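Local atomic coordinates of putative 6-phosphogluconolactonase (Neisseria gonorrhoeae, PDB entry 3LHI), a protein that probably hydrolyses 6-phosphogluconolactone to 6-phosphogluconate, the second step of the oxidative pentose phosphate pathway. Residues Thr82-Arg86 with Trp99-Asp105; Met135-Thr141 with Glu212-Val218. All coordinates share one frame; numbering follows the deposited sequence.

Both contacts lie within the region of the chain that belongs to the glucosamine-6-phosphate isomerase/6-phosphogluconolactonase family, on opposite sides of the centre of the chain. Their centres are 24 Å apart and their nearest atoms about 11 Å, so they do not touch. In sequence they follow in series: contact 1 closes before contact 2 opens. Contact 1 is local, joining helix 81-88 to the loop that leaves strand 98-99, and is only partly buried. Contact 2 is long-range and buried: it brings the Gly-Asn-Asp-Gly-His loop after strand 130-133 against the start of helix 215-219. In relatives that loop borders the active site.

Contact 1: Thr82-Arg86 with Trp99-Asp105; sequences TGLVR and WIPMVED
Arg86 and Asp105 form a two-pronged salt bridge. NH1 of Arg86 binds OD1 of Asp105 at 2.9 Å, and NH2 binds OD2 at 2.9 Å. Both oxygens lie near the guanidinium plane, but the carboxylate is turned 42° from it. OD2 is met through its syn lone pair. The same guanidinium makes an off-centre cation-pi contact with Trp99: CZ of Arg86 is 4.9 Å from the centroid of the five-membered ring. The far end of the indole reaches the helix. CZ2 of Trp99 has OG1 of Thr82 at its edge, 3.5 Å away, and CZ3 touches CG1 of Val85 at 3.8 Å. The indole gets there because CG of Trp99 is anti to the backbone N (chi1 -180°).

The contact joins helix 81-88 to the loop after strand 98-99. That short strand pairs in parallel with strand 63-71 in the mixed sheet of this Rossmann-like fold. Arg86 and Thr82 are one helical turn apart, so both face the loop. CG2 of Thr82 sits above one guanidinium face, toward its rim. A water bridges the segments: it donates to OG1 of Thr82 (2.7 Å) and O of Val103 (3.0 Å) and accepts from N of Met102 (2.9 Å).

Further out, Thr82 OG1 is also bonded to Glu70, and Asp105 OD1 to Thr75. Leu67 of strand 63-71 packs against Thr82, Val85 and Trp99.

Contact 2: Met135-Thr141 with Glu212-Val218; sequences MGNDGHT and EYPISLV
The Gly-Asn-Asp-Gly-His loop corresponds to a conserved loop of the 6-phosphogluconolactonase family that in relatives borders the active site, and probably does so here. It is packed against the start of helix 215-219. One backbone bond joins the two segments: N of Ile215 donates to O of Gly139 at 2.8 Å. CG2 of Ile215 lies beside the same carbonyl, 3.3 Å from O of Gly139.

Gly139 closes a type I turn from Gly136. Its positive phi (77°) suits glycine, and its backbone passes close to Tyr213, with the CA atoms of Gly139 and Tyr213 4.3 Å apart. Beside it, CD of Pro214 lies 3.9 Å from CA of His140.

Ile215 also carries the apolar part of the contact. Its CG2 meets SE of the selenomethionine Met135 at 3.8 Å. CG1 is anti to the backbone N (chi1 -170°), which sends CD1 the other way, to 3.6 Å from CB of Thr141. Thr141 OG1 is held by O of Gly134.

Within the loop, OD1 of Asp138 takes two bonds from His140. ND1 of His140 donates in its ring plane to the syn lone pair of OD1 of Asp138, at 2.7 Å. Backbone N of His140 donates to the same oxygen from above the carboxylate at 3.0 Å, making an Asx turn. The ND1 bond limits rotation of the imidazole, which also stacks on Phe145.

The loop follows strand 130-133 of the central sheet. Helix 196-206 flanks it, with Lys198 bonded to O of Met135 and Ala205 touching Ile215. Pro214 rests on Phe151 of helix 151-155, and Val218 packs on helix 180-184.

Contact 1: Thr82-Arg86 with Trp99-Asp105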
loop_
_atom_site.group_PDB
_atom_site.type_symbol
_atom_site.label_atom_id
_atom_site.label_comp_id
_atom_site.label_asym_id
_atom_site.label_seq_id
_atom_site.Cartn_x
_atom_site.Cartn_y
_atom_site.Cartn_z
ATOM N N THR A 82 -11.078 0.507 1.094
ATOM C CA THR A 82 -11.787 0.981 -0.083
ATOM C C THR A 82 -12.598 2.209 0.260
ATOM O O THR A 82 -12.550 3.247 -0.436
ATOM C CB THR A 82 -12.682 -0.119 -0.639
ATOM O OG1 THR A 82 -11.841 -1.204 -1.097
ATOM C CG2 THR A 82 -13.524 0.398 -1.838
ATOM N N GLY A 83 -13.325 2.147 1.374
ATOM C CA GLY A 83 -14.086 3.316 1.811
ATOM C C GLY A 83 -13.209 4.518 2.131
ATOM O O GLY A 83 -13.535 5.651 1.801
ATOM N N LEU A 84 -12.083 4.246 2.775
ATOM C CA LEU A 84 -11.076 5.264 3.096
ATOM C C LEU A 84 -10.681 5.999 1.846
ATOM O O LEU A 84 -10.815 7.223 1.799
ATOM C CB LEU A 84 -9.821 4.643 3.736
ATOM C CG LEU A 84 -8.685 5.614 4.000
ATOM C CD1 LEU A 84 -8.979 6.361 5.316
ATOM C CD2 LEU A 84 -7.338 4.801 3.986
ATOM N N VAL A 85 -10.181 5.241 0.854
ATOM C CA VAL A 85 -9.669 5.782 -0.370
ATOM C C VAL A 85 -10.763 6.547 -1.149
ATOM O O VAL A 85 -10.499 7.615 -1.731
ATOM C CB VAL A 85 -8.979 4.691 -1.200
ATOM C CG1 VAL A 85 -8.632 5.163 -2.601
ATOM C CG2 VAL A 85 -7.719 4.219 -0.460
ATOM N N ARG A 86 -11.982 6.044 -1.140
ATOM C CA ARG A 86 -13.077 6.747 -1.770
ATOM C C ARG A 86 -13.326 8.091 -1.080
ATOM O O ARG A 86 -13.590 9.072 -1.760
ATOM C CB ARG A 86 -14.315 5.888 -1.797
ATOM C CG ARG A 86 -14.218 4.848 -2.904
ATOM C CD ARG A 86 -15.335 3.800 -2.801
ATOM N NE ARG A 86 -15.305 2.923 -3.960
ATOM C CZ ARG A 86 -16.000 1.804 -4.069
ATOM N NH1 ARG A 86 -16.709 1.369 -3.073
ATOM N NH2 ARG A 86 -15.972 1.121 -5.219
ATOM N N TRP A 99 -10.747 2.629 -10.608
ATOM C CA TRP A 99 -10.625 1.821 -9.396
ATOM C C TRP A 99 -10.459 0.374 -9.715
ATOM O O TRP A 99 -11.248 -0.176 -10.481
ATOM C CB TRP A 99 -11.834 2.021 -8.475
ATOM C CG TRP A 99 -11.776 1.238 -7.233
ATOM C CD1 TRP A 99 -12.623 0.241 -6.872
ATOM C CD2 TRP A 99 -10.874 1.398 -6.161
ATOM N NE1 TRP A 99 -12.288 -0.261 -5.672
ATOM C CE2 TRP A 99 -11.214 0.419 -5.189
ATOM C CE3 TRP A 99 -9.774 2.209 -5.939
ATOM C CZ2 TRP A 99 -10.530 0.282 -4.021
ATOM C CZ3 TRP A 99 -9.062 2.027 -4.751
ATOM C CH2 TRP A 99 -9.470 1.075 -3.816
ATOM N N ILE A 100 -9.404 -0.233 -9.174
ATOM C CA ILE A 100 -9.162 -1.668 -9.336
ATOM C C ILE A 100 -9.482 -2.322 -7.972
ATOM O O ILE A 100 -8.805 -2.100 -6.976
ATOM C CB ILE A 100 -7.690 -1.952 -9.746
ATOM C CG1 ILE A 100 -7.303 -1.212 -11.042
ATOM C CG2 ILE A 100 -7.478 -3.482 -9.847
ATOM C CD1 ILE A 100 -5.802 -1.154 -11.283
ATOM N N PRO A 101 -10.599 -3.066 -7.895
ATOM C CA PRO A 101 -11.115 -3.504 -6.598
ATOM C C PRO A 101 -10.357 -4.636 -5.974
ATOM O O PRO A 101 -9.782 -5.504 -6.686
ATOM C CB PRO A 101 -12.525 -3.928 -6.919
ATOM C CG PRO A 101 -12.403 -4.479 -8.311
ATOM C CD PRO A 101 -11.494 -3.481 -9.010
HETATM N N MSE A 102 -10.412 -4.662 -4.648
HETATM C CA MSE A 102 -9.892 -5.731 -3.822
HETATM C C MSE A 102 -11.013 -6.577 -3.167
HETATM O O MSE A 102 -10.865 -7.780 -2.976
HETATM C CB MSE A 102 -8.980 -5.135 -2.750
HETATM C CG MSE A 102 -7.642 -4.571 -3.249
HETATM SE SE MSE A 102 -6.346 -5.999 -3.587
HETATM C CE MSE A 102 -5.352 -5.902 -1.860
ATOM N N VAL A 103 -12.103 -5.907 -2.793
ATOM C CA VAL A 103 -13.354 -6.490 -2.264
ATOM C C VAL A 103 -14.476 -5.961 -3.140
ATOM O O VAL A 103 -14.529 -4.757 -3.491
ATOM C CB VAL A 103 -13.580 -6.071 -0.764
ATOM C CG1 VAL A 103 -14.947 -6.510 -0.254
ATOM C CG2 VAL A 103 -12.522 -6.731 0.102
ATOM N N GLU A 104 -15.409 -6.853 -3.505
ATOM C CA GLU A 104 -16.524 -6.503 -4.370
ATOM C C GLU A 104 -17.553 -5.655 -3.640
ATOM O O GLU A 104 -17.970 -6.021 -2.538
ATOM C CB GLU A 104 -17.165 -7.816 -4.874
ATOM C CG GLU A 104 -18.128 -7.622 -6.016
ATOM C CD GLU A 104 -18.596 -8.921 -6.657
ATOM O OE1 GLU A 104 -18.231 -10.000 -6.150
ATOM O OE2 GLU A 104 -19.317 -8.797 -7.669
ATOM N N ASP A 105 -17.983 -4.567 -4.266
ATOM C CA ASP A 105 -19.065 -3.739 -3.728
ATOM C C ASP A 105 -20.371 -4.534 -3.650
ATOM O O ASP A 105 -20.644 -5.373 -4.519
ATOM C CB ASP A 105 -19.308 -2.511 -4.603
ATOM C CG ASP A 105 -18.183 -1.501 -4.569
ATOM O OD1 ASP A 105 -17.511 -1.385 -3.507
ATOM O OD2 ASP A 105 -18.033 -0.813 -5.598
HETATM O O HOH W 1 -12.210 -2.842 -3.247
#

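Contact 2: Met135-Thr141 with Glu212-Val218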
loop_
_atom_site.group_PDB
_atom_site.type_symbol
_atom_site.label_atom_id
_atom_site.label_comp_id
_atom_site.label_asym_id
_atom_site.label_seq_id
_atom_site.Cartn_x
_atom_site.Cartn_y
_atom_site.Cartn_z
HETATM N N MSE A 135 3.768 1.460 7.702
HETATM C CA MSE A 135 4.370 0.508 8.627
HETATM C C MSE A 135 3.687 0.602 9.971
HETATM O O MSE A 135 3.515 1.721 10.491
HETATM C CB MSE A 135 5.852 0.785 8.751
HETATM C CG MSE A 135 6.620 -0.244 9.618
HETATM SE SE MSE A 135 8.345 0.433 10.151
HETATM C CE MSE A 135 7.643 1.680 11.442
ATOM N N GLY A 136 3.333 -0.527 10.563
ATOM C CA GLY A 136 2.797 -0.528 11.916
ATOM C C GLY A 136 3.895 -0.450 12.971
ATOM O O GLY A 136 5.094 -0.571 12.696
ATOM N N ASN A 137 3.435 -0.283 14.220
ATOM C CA ASN A 137 4.335 -0.285 15.354
ATOM C C ASN A 137 4.994 -1.644 15.585
ATOM O O ASN A 137 6.021 -1.702 16.224
ATOM C CB ASN A 137 3.559 0.126 16.605
ATOM C CG ASN A 137 3.175 1.608 16.617
ATOM O OD1 ASN A 137 3.842 2.477 16.021
ATOM N ND2 ASN A 137 2.131 1.913 17.388
ATOM N N ASP A 138 4.431 -2.699 14.992
ATOM C CA ASP A 138 4.993 -4.045 14.957
ATOM C C ASP A 138 5.964 -4.264 13.804
ATOM O O ASP A 138 6.446 -5.375 13.606
ATOM C CB ASP A 138 3.862 -5.089 14.916
ATOM C CG ASP A 138 3.024 -5.010 13.662
ATOM O OD1 ASP A 138 3.171 -4.021 12.910
ATOM O OD2 ASP A 138 2.265 -5.958 13.438
ATOM N N GLY A 139 6.207 -3.237 12.993
ATOM C CA GLY A 139 7.020 -3.407 11.813
ATOM C C GLY A 139 6.373 -4.074 10.601
ATOM O O GLY A 139 7.093 -4.302 9.594
ATOM N N HIS A 140 5.068 -4.344 10.666
ATOM C CA HIS A 140 4.402 -4.923 9.512
ATOM C C HIS A 140 4.217 -3.885 8.426
ATOM O O HIS A 140 4.227 -2.693 8.691
ATOM C CB HIS A 140 3.059 -5.578 9.866
ATOM C CG HIS A 140 1.875 -4.680 9.782
ATOM N ND1 HIS A 140 1.496 -3.826 10.795
ATOM C CD2 HIS A 140 0.973 -4.515 8.781
ATOM C CE1 HIS A 140 0.390 -3.194 10.425
ATOM N NE2 HIS A 140 0.068 -3.577 9.196
ATOM N N THR A 141 4.045 -4.373 7.212
ATOM C CA THR A 141 3.700 -3.530 6.074
ATOM C C THR A 141 2.657 -4.249 5.241
ATOM O O THR A 141 2.488 -5.450 5.375
ATOM C CB THR A 141 4.928 -3.141 5.266
ATOM O OG1 THR A 141 4.639 -2.064 4.382
ATOM C CG2 THR A 141 5.548 -4.299 4.479
ATOM N N GLU A 212 10.425 -10.826 12.209
ATOM C CA GLU A 212 9.714 -10.180 13.305
ATOM C C GLU A 212 9.223 -8.762 12.907
ATOM O O GLU A 212 8.231 -8.307 13.438
ATOM C CB GLU A 212 10.626 -10.118 14.505
ATOM C CG GLU A 212 10.034 -9.598 15.783
ATOM C CD GLU A 212 8.877 -10.432 16.338
ATOM O OE1 GLU A 212 8.663 -11.630 15.978
ATOM O OE2 GLU A 212 8.151 -9.828 17.169
ATOM N N TYR A 213 9.955 -8.122 11.995
ATOM C CA TYR A 213 9.616 -6.781 11.500
ATOM C C TYR A 213 9.496 -6.888 9.966
ATOM O O TYR A 213 10.482 -6.670 9.268
ATOM C CB TYR A 213 10.711 -5.748 11.886
ATOM C CG TYR A 213 11.085 -5.800 13.346
ATOM C CD1 TYR A 213 10.177 -5.461 14.338
ATOM C CD2 TYR A 213 12.317 -6.325 13.723
ATOM C CE1 TYR A 213 10.529 -5.562 15.702
ATOM C CE2 TYR A 213 12.680 -6.440 15.061
ATOM C CZ TYR A 213 11.773 -6.071 16.044
ATOM O OH TYR A 213 12.145 -6.209 17.367
ATOM N N PRO A 214 8.299 -7.271 9.473
ATOM C CA PRO A 214 8.225 -7.647 8.058
ATOM C C PRO A 214 8.692 -6.590 7.051
ATOM O O PRO A 214 9.203 -6.961 5.981
ATOM C CB PRO A 214 6.762 -8.037 7.882
ATOM C CG PRO A 214 6.406 -8.623 9.164
ATOM C CD PRO A 214 7.086 -7.704 10.186
ATOM N N ILE A 215 8.570 -5.307 7.386
ATOM C CA ILE A 215 9.088 -4.282 6.485
ATOM C C ILE A 215 10.576 -4.446 6.179
ATOM O O ILE A 215 11.044 -4.044 5.130
ATOM C CB ILE A 215 8.774 -2.888 7.012
ATOM C CG1 ILE A 215 9.087 -1.791 5.992
ATOM C CG2 ILE A 215 9.612 -2.562 8.283
ATOM C CD1 ILE A 215 8.236 -1.675 4.802
ATOM N N SER A 216 11.297 -5.085 7.108
ATOM C CA SER A 216 12.712 -5.366 6.902
ATOM C C SER A 216 12.952 -6.204 5.667
ATOM O O SER A 216 14.030 -6.136 5.089
ATOM C CB SER A 216 13.369 -6.099 8.087
ATOM O OG SER A 216 12.938 -7.422 8.225
ATOM N N LEU A 217 11.995 -7.045 5.296
ATOM C CA LEU A 217 12.156 -7.894 4.122
ATOM C C LEU A 217 12.026 -7.122 2.814
ATOM O O LEU A 217 12.470 -7.589 1.752
ATOM C CB LEU A 217 11.186 -9.068 4.145
ATOM C CG LEU A 217 11.230 -9.945 5.411
ATOM C CD1 LEU A 217 10.220 -11.081 5.239
ATOM C CD2 LEU A 217 12.658 -10.386 5.756
ATOM N N VAL A 218 11.346 -5.968 2.873
ATOM C CA VAL A 218 11.253 -5.055 1.755
ATOM C C VAL A 218 12.488 -4.182 1.701
ATOM O O VAL A 218 13.084 -4.056 0.644
ATOM C CB VAL A 218 9.977 -4.201 1.872
ATOM C CG1 VAL A 218 9.933 -3.129 0.728
ATOM C CG2 VAL A 218 8.677 -5.062 1.931
HETATM O O HOH W 2 6.632 -7.411 15.542
#